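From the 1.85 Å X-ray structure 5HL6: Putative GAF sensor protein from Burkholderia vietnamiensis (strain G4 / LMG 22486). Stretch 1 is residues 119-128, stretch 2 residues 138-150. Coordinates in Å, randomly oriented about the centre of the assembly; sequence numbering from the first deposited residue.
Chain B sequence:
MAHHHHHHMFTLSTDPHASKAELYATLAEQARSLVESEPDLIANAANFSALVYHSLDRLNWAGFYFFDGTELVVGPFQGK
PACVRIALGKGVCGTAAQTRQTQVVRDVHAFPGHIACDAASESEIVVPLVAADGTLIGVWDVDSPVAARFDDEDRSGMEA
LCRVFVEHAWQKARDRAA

Stretch 1, residues 119-128: AASESEIVVP
Stretch 2, residues 138-150: GVWDVDSPVAARF

Strands 123-128 and 138-144 run antiparallel, their N-to-C directions 160° apart and their axes approaching to 4.5 Å. Ser-123 pairs with Ser-144, Glu-124 with Asp-143, Ile-125 with Val-142, Val-126 with Asp-141, Val-127 with Trp-140 and Pro-128 with Val-139. The CA-CA spacing alternates, wide at the hydrogen-bonded pairs (Ile-125 CA to Val-142 CA, 5.4 Å) and narrow at the others (Pro-128 CA to Val-139 CA, 4.3 Å). Torsions are extended, for example -139/157 at Ser-123 and -111/119 at Val-127, with Gly-138 at 163/-148.

Each hydrogen-bonded pair closes a two-way ring: Ile-125 N to Val-142 O is 3.0 Å and Val-142 N to Ile-125 O 2.9 Å; Val-127 N to Trp-140 O is 2.8 Å and Trp-140 N to Val-127 O 2.9 Å. At the end of the ladder Ser-144 N reaches Ser-123 O at 2.9 Å, while Ser-144 O accepts twice, from Ser-123 N at 3.2 Å and Glu-122 N at 2.8 Å. Between rings, CA-H groups face carbonyls, as at Glu-124 CA to Val-142 O, 3.2 Å.

Ser-123, on the same face as Ser-144, links strand and turn. Its p rotamer (chi1 52°) aims OG at the type II turn Val-146 to Arg-149, where OG donates to Val-146 O at 2.6 Å and accepts from Arg-149 N at 3.1 Å. One hydroxyl thus ties the turn to the strand. Ser-144, a t rotamer, instead turns its OG to its own stretch, accepting from Val-146 N at 3.0 Å.

On that same face Ile-125 is extended (t, t). Its CG2 lies 3.8 Å from Val-142 CB and sits over the Phe-150 ring, 4.0 Å from CG2 to the centroid of Phe-150 and only 4° off the normal, a CH-pi contact. Phe-150, chi1 m and chi2 -72°, presents its ring edge to Ser-123 O and Glu-124 N. Farther along, Val-127 (t) brings CG2 to 4.3 Å from CD1 of Trp-140 (t, chi2 -107°), meeting the indole at its edge.

The other face carries acids. Glu-124 is fully stretched (t, t, chi3 -160°), bringing OE1 to 2.7 Å from OD1 of Asp-141 (t, chi2 30°). Asp-143 (m, chi2 -91°) brings OD1 to 3.4 Å from Glu-124 OE1, two acceptors without a bond. Beside the acids, Val-126 (t), paired with Asp-141 in the register, sets CG1 3.6 Å from CB of Val-139 (m), and Pro-128, C-gamma endo, pairs with Val-139, the last bridge within these stretches.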

ATOM      1  N   ALA B 119      12.484  10.613  -6.023  1.00 85.77           N
ATOM      2  CA  ALA B 119      13.274  11.727  -6.539  1.00 84.66           C
ATOM      3  C   ALA B 119      12.762  13.067  -6.025  1.00 74.83           C
ATOM      4  O   ALA B 119      13.553  13.936  -5.642  1.00 69.32           O
ATOM      5  CB  ALA B 119      13.275  11.703  -8.067  1.00 90.27           C
ATOM      6  N   ALA B 120      11.441  13.248  -6.004  1.00 67.80           N
ATOM      7  CA  ALA B 120      10.847  14.514  -5.592  1.00 57.08           C
ATOM      8  C   ALA B 120      10.989  14.788  -4.103  1.00 50.11           C
ATOM      9  O   ALA B 120      10.489  15.819  -3.640  1.00 50.01           O
ATOM     10  CB  ALA B 120       9.366  14.547  -5.972  1.00 52.87           C
ATOM     11  N   SER B 121      11.644  13.915  -3.344  1.00 47.31           N
ATOM     12  CA  SER B 121      11.732  14.093  -1.901  1.00 44.12           C
ATOM     13  C   SER B 121      12.774  15.153  -1.560  1.00 46.08           C
ATOM     14  O   SER B 121      13.896  15.132  -2.079  1.00 47.04           O
ATOM     15  CB  SER B 121      12.067  12.767  -1.214  1.00 35.86           C
ATOM     16  N   GLU B 122      12.390  16.087  -0.695  1.00 42.01           N
ATOM     17  CA  GLU B 122      13.284  17.124  -0.201  1.00 46.75           C
ATOM     18  C   GLU B 122      13.619  16.960   1.273  1.00 42.37           C
ATOM     19  O   GLU B 122      14.719  17.330   1.689  1.00 44.17           O
ATOM     20  CB  GLU B 122      12.665  18.511  -0.434  1.00 49.59           C
ATOM     21  CG  GLU B 122      13.667  19.651  -0.485  1.00 68.25           C
ATOM     22  CD  GLU B 122      14.338  19.788  -1.842  1.00 78.56           C
ATOM     23  OE1 GLU B 122      13.707  19.439  -2.864  1.00 79.26           O
ATOM     24  OE2 GLU B 122      15.500  20.250  -1.885  1.00 85.36           O
ATOM     25  N   SER B 123      12.704  16.405   2.065  1.00 34.63           N
ATOM     26  CA  SER B 123      12.953  16.088   3.462  1.00 33.69           C
ATOM     27  C   SER B 123      12.333  14.731   3.773  1.00 28.68           C
ATOM     28  O   SER B 123      11.415  14.264   3.092  1.00 29.65           O
ATOM     29  CB  SER B 123      12.410  17.174   4.408  1.00 37.19           C
ATOM     30  OG  SER B 123      11.054  17.462   4.146  1.00 40.17           O
ATOM     31  N   GLU B 124      12.859  14.094   4.809  1.00 25.84           N
ATOM     32  CA  GLU B 124      12.591  12.682   5.014  1.00 28.61           C
ATOM     33  C   GLU B 124      12.822  12.351   6.478  1.00 27.91           C
ATOM     34  O   GLU B 124      13.678  12.951   7.136  1.00 31.26           O
ATOM     35  CB  GLU B 124      13.492  11.835   4.102  1.00 32.50           C
ATOM     36  CG  GLU B 124      13.414  10.327   4.311  1.00 29.78           C
ATOM     37  CD  GLU B 124      14.235   9.559   3.290  1.00 35.28           C
ATOM     38  OE1 GLU B 124      13.980   8.350   3.095  1.00 35.04           O
ATOM     39  OE2 GLU B 124      15.145  10.165   2.688  1.00 39.67           O
ATOM     40  N   ILE B 125      12.041  11.404   6.980  1.00 26.46           N
ATOM     41  CA  ILE B 125      12.244  10.835   8.305  1.00 26.76           C
ATOM     42  C   ILE B 125      12.152   9.321   8.169  1.00 30.02           C
ATOM     43  O   ILE B 125      11.242   8.805   7.496  1.00 24.98           O
ATOM     44  CB  ILE B 125      11.224  11.379   9.325  1.00 31.21           C
ATOM     45  CG1 ILE B 125      11.441  10.743  10.691  1.00 38.76           C
ATOM     46  CG2 ILE B 125       9.780  11.116   8.865  1.00 32.25           C
ATOM     47  CD1 ILE B 125      10.611  11.372  11.769  1.00 44.86           C
ATOM     48  N   VAL B 126      13.119   8.612   8.757  1.00 25.69           N
ATOM     49  CA  VAL B 126      13.146   7.151   8.744  1.00 23.40           C
ATOM     50  C   VAL B 126      13.267   6.648  10.174  1.00 23.77           C
ATOM     51  O   VAL B 126      14.231   6.988  10.869  1.00 26.51           O
ATOM     52  CB  VAL B 126      14.296   6.586   7.895  1.00 25.88           C
ATOM     53  CG1 VAL B 126      14.180   5.075   7.876  1.00 19.62           C
ATOM     54  CG2 VAL B 126      14.249   7.146   6.480  1.00 24.99           C
ATOM     55  N   VAL B 127      12.318   5.817  10.594  1.00 21.17           N
ATOM     56  CA  VAL B 127      12.248   5.288  11.955  1.00 25.36           C
ATOM     57  C   VAL B 127      12.566   3.798  11.897  1.00 21.22           C
ATOM     58  O   VAL B 127      11.827   3.041  11.256  1.00 22.52           O
ATOM     59  CB  VAL B 127      10.865   5.529  12.582  1.00 24.17           C
ATOM     60  CG1 VAL B 127      10.793   4.930  14.002  1.00 22.72           C
ATOM     61  CG2 VAL B 127      10.543   7.013  12.612  1.00 23.49           C
ATOM     62  N   PRO B 128      13.625   3.327  12.550  1.00 21.47           N
ATOM     63  CA  PRO B 128      13.878   1.883  12.585  1.00 17.93           C
ATOM     64  C   PRO B 128      12.828   1.163  13.419  1.00 23.10           C
ATOM     65  O   PRO B 128      12.302   1.703  14.395  1.00 22.71           O
ATOM     66  CB  PRO B 128      15.267   1.781  13.220  1.00 25.30           C
ATOM     67  CG  PRO B 128      15.374   3.017  14.062  1.00 27.71           C
ATOM     68  CD  PRO B 128      14.642   4.087  13.298  1.00 23.66           C
ATOM     69  N   GLY B 138      12.478  -3.723  10.330  1.00 20.54           N
ATOM     70  CA  GLY B 138      12.636  -2.959   9.092  1.00 23.85           C
ATOM     71  C   GLY B 138      12.709  -1.478   9.425  1.00 22.03           C
ATOM     72  O   GLY B 138      13.197  -1.095  10.489  1.00 21.69           O
ATOM     73  N   VAL B 139      12.202  -0.646   8.511  1.00 19.13           N
ATOM     74  CA  VAL B 139      12.105   0.783   8.779  1.00 18.29           C
ATOM     75  C   VAL B 139      10.772   1.314   8.282  1.00 20.24           C
ATOM     76  O   VAL B 139      10.150   0.755   7.378  1.00 22.44           O
ATOM     77  CB  VAL B 139      13.249   1.595   8.139  1.00 22.59           C
ATOM     78  CG1 VAL B 139      14.619   1.025   8.529  1.00 27.52           C
ATOM     79  CG2 VAL B 139      13.069   1.665   6.626  1.00 20.83           C
ATOM     80  N   TRP B 140      10.344   2.411   8.899  1.00 20.67           N
ATOM     81  CA  TRP B 140       9.229   3.230   8.438  1.00 19.13           C
ATOM     82  C   TRP B 140       9.810   4.497   7.827  1.00 24.80           C
ATOM     83  O   TRP B 140      10.629   5.164   8.470  1.00 21.24           O
ATOM     84  CB  TRP B 140       8.303   3.565   9.614  1.00 19.25           C
ATOM     85  CG  TRP B 140       7.320   4.665   9.353  1.00 19.57           C
ATOM     86  CD1 TRP B 140       7.367   5.933   9.846  1.00 25.60           C
ATOM     87  CD2 TRP B 140       6.133   4.592   8.543  1.00 18.41           C
ATOM     88  NE1 TRP B 140       6.291   6.657   9.396  1.00 23.96           N
ATOM     89  CE2 TRP B 140       5.517   5.859   8.596  1.00 21.73           C
ATOM     90  CE3 TRP B 140       5.536   3.583   7.785  1.00 22.30           C
ATOM     91  CZ2 TRP B 140       4.343   6.152   7.903  1.00 24.14           C
ATOM     92  CZ3 TRP B 140       4.364   3.871   7.102  1.00 25.56           C
ATOM     93  CH2 TRP B 140       3.777   5.147   7.170  1.00 24.69           C
ATOM     94  N   ASP B 141       9.413   4.819   6.592  1.00 19.99           N
ATOM     95  CA  ASP B 141      10.010   5.921   5.829  1.00 24.34           C
ATOM     96  C   ASP B 141       8.922   6.872   5.351  1.00 22.83           C
ATOM     97  O   ASP B 141       7.939   6.431   4.754  1.00 25.77           O
ATOM     98  CB  ASP B 141      10.800   5.380   4.627  1.00 21.57           C
ATOM     99  CG  ASP B 141      11.390   6.482   3.751  1.00 23.02           C
ATOM    100  OD1 ASP B 141      11.716   7.579   4.256  1.00 27.98           O
ATOM    101  OD2 ASP B 141      11.531   6.242   2.542  1.00 32.58           O
ATOM    102  N   VAL B 142       9.104   8.180   5.589  1.00 22.83           N
ATOM    103  CA  VAL B 142       8.165   9.204   5.129  1.00 24.95           C
ATOM    104  C   VAL B 142       8.941  10.325   4.460  1.00 22.77           C
ATOM    105  O   VAL B 142       9.965  10.777   4.980  1.00 24.22           O
ATOM    106  CB  VAL B 142       7.307   9.781   6.273  1.00 29.73           C
ATOM    107  CG1 VAL B 142       6.256  10.746   5.720  1.00 25.70           C
ATOM    108  CG2 VAL B 142       6.619   8.666   7.037  1.00 33.65           C
ATOM    109  N   ASP B 143       8.433  10.799   3.327  1.00 25.09           N
ATOM    110  CA  ASP B 143       9.099  11.829   2.552  1.00 27.83           C
ATOM    111  C   ASP B 143       8.141  12.977   2.266  1.00 28.69           C
ATOM    112  O   ASP B 143       6.924  12.792   2.172  1.00 26.10           O
ATOM    113  CB  ASP B 143       9.642  11.254   1.235  1.00 36.26           C
ATOM    114  CG  ASP B 143      10.655  10.155   1.468  1.00 44.37           C
ATOM    115  OD1 ASP B 143      11.854  10.469   1.550  1.00 44.71           O
ATOM    116  OD2 ASP B 143      10.252   8.982   1.605  1.00 48.34           O
ATOM    117  N   SER B 144       8.712  14.163   2.095  1.00 29.58           N
ATOM    118  CA  SER B 144       7.982  15.368   1.748  1.00 30.79           C
ATOM    119  C   SER B 144       8.688  16.058   0.594  1.00 33.01           C
ATOM    120  O   SER B 144       9.918  16.009   0.509  1.00 30.55           O
ATOM    121  CB  SER B 144       7.912  16.327   2.945  1.00 36.14           C
ATOM    122  OG  SER B 144       7.398  17.599   2.576  1.00 34.00           O
ATOM    123  N   PRO B 145       7.942  16.691  -0.318  1.00 34.25           N
ATOM    124  CA  PRO B 145       8.582  17.502  -1.362  1.00 33.99           C
ATOM    125  C   PRO B 145       8.978  18.890  -0.891  1.00 38.90           C
ATOM    126  O   PRO B 145       9.483  19.678  -1.700  1.00 47.64           O
ATOM    127  CB  PRO B 145       7.501  17.577  -2.453  1.00 37.06           C
ATOM    128  CG  PRO B 145       6.206  17.487  -1.703  1.00 33.38           C
ATOM    129  CD  PRO B 145       6.473  16.652  -0.466  1.00 32.19           C
ATOM    130  N   VAL B 146       8.773  19.200   0.387  1.00 36.75           N
ATOM    131  CA  VAL B 146       9.081  20.505   0.960  1.00 44.65           C
ATOM    132  C   VAL B 146      10.307  20.371   1.856  1.00 40.22           C
ATOM    133  O   VAL B 146      10.422  19.413   2.630  1.00 34.31           O
ATOM    134  CB  VAL B 146       7.876  21.062   1.747  1.00 42.95           C
ATOM    135  CG1 VAL B 146       8.248  22.355   2.457  1.00 53.11           C
ATOM    136  CG2 VAL B 146       6.689  21.279   0.820  1.00 41.53           C
ATOM    137  N   ALA B 147      11.221  21.333   1.752  1.00 41.77           N
ATOM    138  CA  ALA B 147      12.420  21.318   2.581  1.00 40.19           C
ATOM    139  C   ALA B 147      12.060  21.475   4.057  1.00 45.22           C
ATOM    140  O   ALA B 147      11.185  22.269   4.419  1.00 47.71           O
ATOM    141  CB  ALA B 147      13.372  22.432   2.149  1.00 41.09           C
ATOM    142  N   ALA B 148      12.733  20.693   4.907  1.00 39.46           N
ATOM    143  CA  ALA B 148      12.583  20.774   6.363  1.00 40.76           C
ATOM    144  C   ALA B 148      11.124  20.634   6.802  1.00 45.68           C
ATOM    145  O   ALA B 148      10.645  21.353   7.683  1.00 45.54           O
ATOM    146  CB  ALA B 148      13.188  22.074   6.897  1.00 53.32           C
ATOM    147  N   ARG B 149      10.405  19.693   6.187  1.00 40.67           N
ATOM    148  CA  ARG B 149       9.028  19.438   6.598  1.00 43.38           C
ATOM    149  C   ARG B 149       8.955  18.800   7.984  1.00 42.59           C
ATOM    150  O   ARG B 149       7.963  18.995   8.699  1.00 45.61           O
ATOM    151  CB  ARG B 149       8.338  18.555   5.555  1.00 42.52           C
ATOM    152  CG  ARG B 149       7.097  17.787   6.027  1.00 47.49           C
ATOM    153  CD  ARG B 149       5.873  18.675   6.112  1.00 46.63           C
ATOM    154  NE  ARG B 149       4.657  17.918   6.423  1.00 40.54           N
ATOM    155  CZ  ARG B 149       4.274  17.587   7.652  1.00 42.87           C
ATOM    156  NH1 ARG B 149       5.021  17.929   8.696  1.00 43.48           N
ATOM    157  NH2 ARG B 149       3.145  16.912   7.840  1.00 40.18           N
ATOM    158  N   PHE B 150       9.987  18.062   8.392  1.00 39.79           N
ATOM    159  CA  PHE B 150       9.975  17.304   9.638  1.00 36.57           C
ATOM    160  C   PHE B 150      10.945  17.912  10.645  1.00 41.24           C
ATOM    161  O   PHE B 150      12.134  18.083  10.350  1.00 41.14           O
ATOM    162  CB  PHE B 150      10.327  15.834   9.386  1.00 34.33           C
ATOM    163  CG  PHE B 150       9.500  15.191   8.305  1.00 36.65           C
ATOM    164  CD1 PHE B 150       8.167  14.887   8.526  1.00 33.59           C
ATOM    165  CD2 PHE B 150      10.055  14.894   7.067  1.00 30.07           C
ATOM    166  CE1 PHE B 150       7.401  14.301   7.531  1.00 36.55           C
ATOM    167  CE2 PHE B 150       9.295  14.313   6.066  1.00 30.56           C
ATOM    168  CZ  PHE B 150       7.968  14.014   6.300  1.00 35.50           C
TER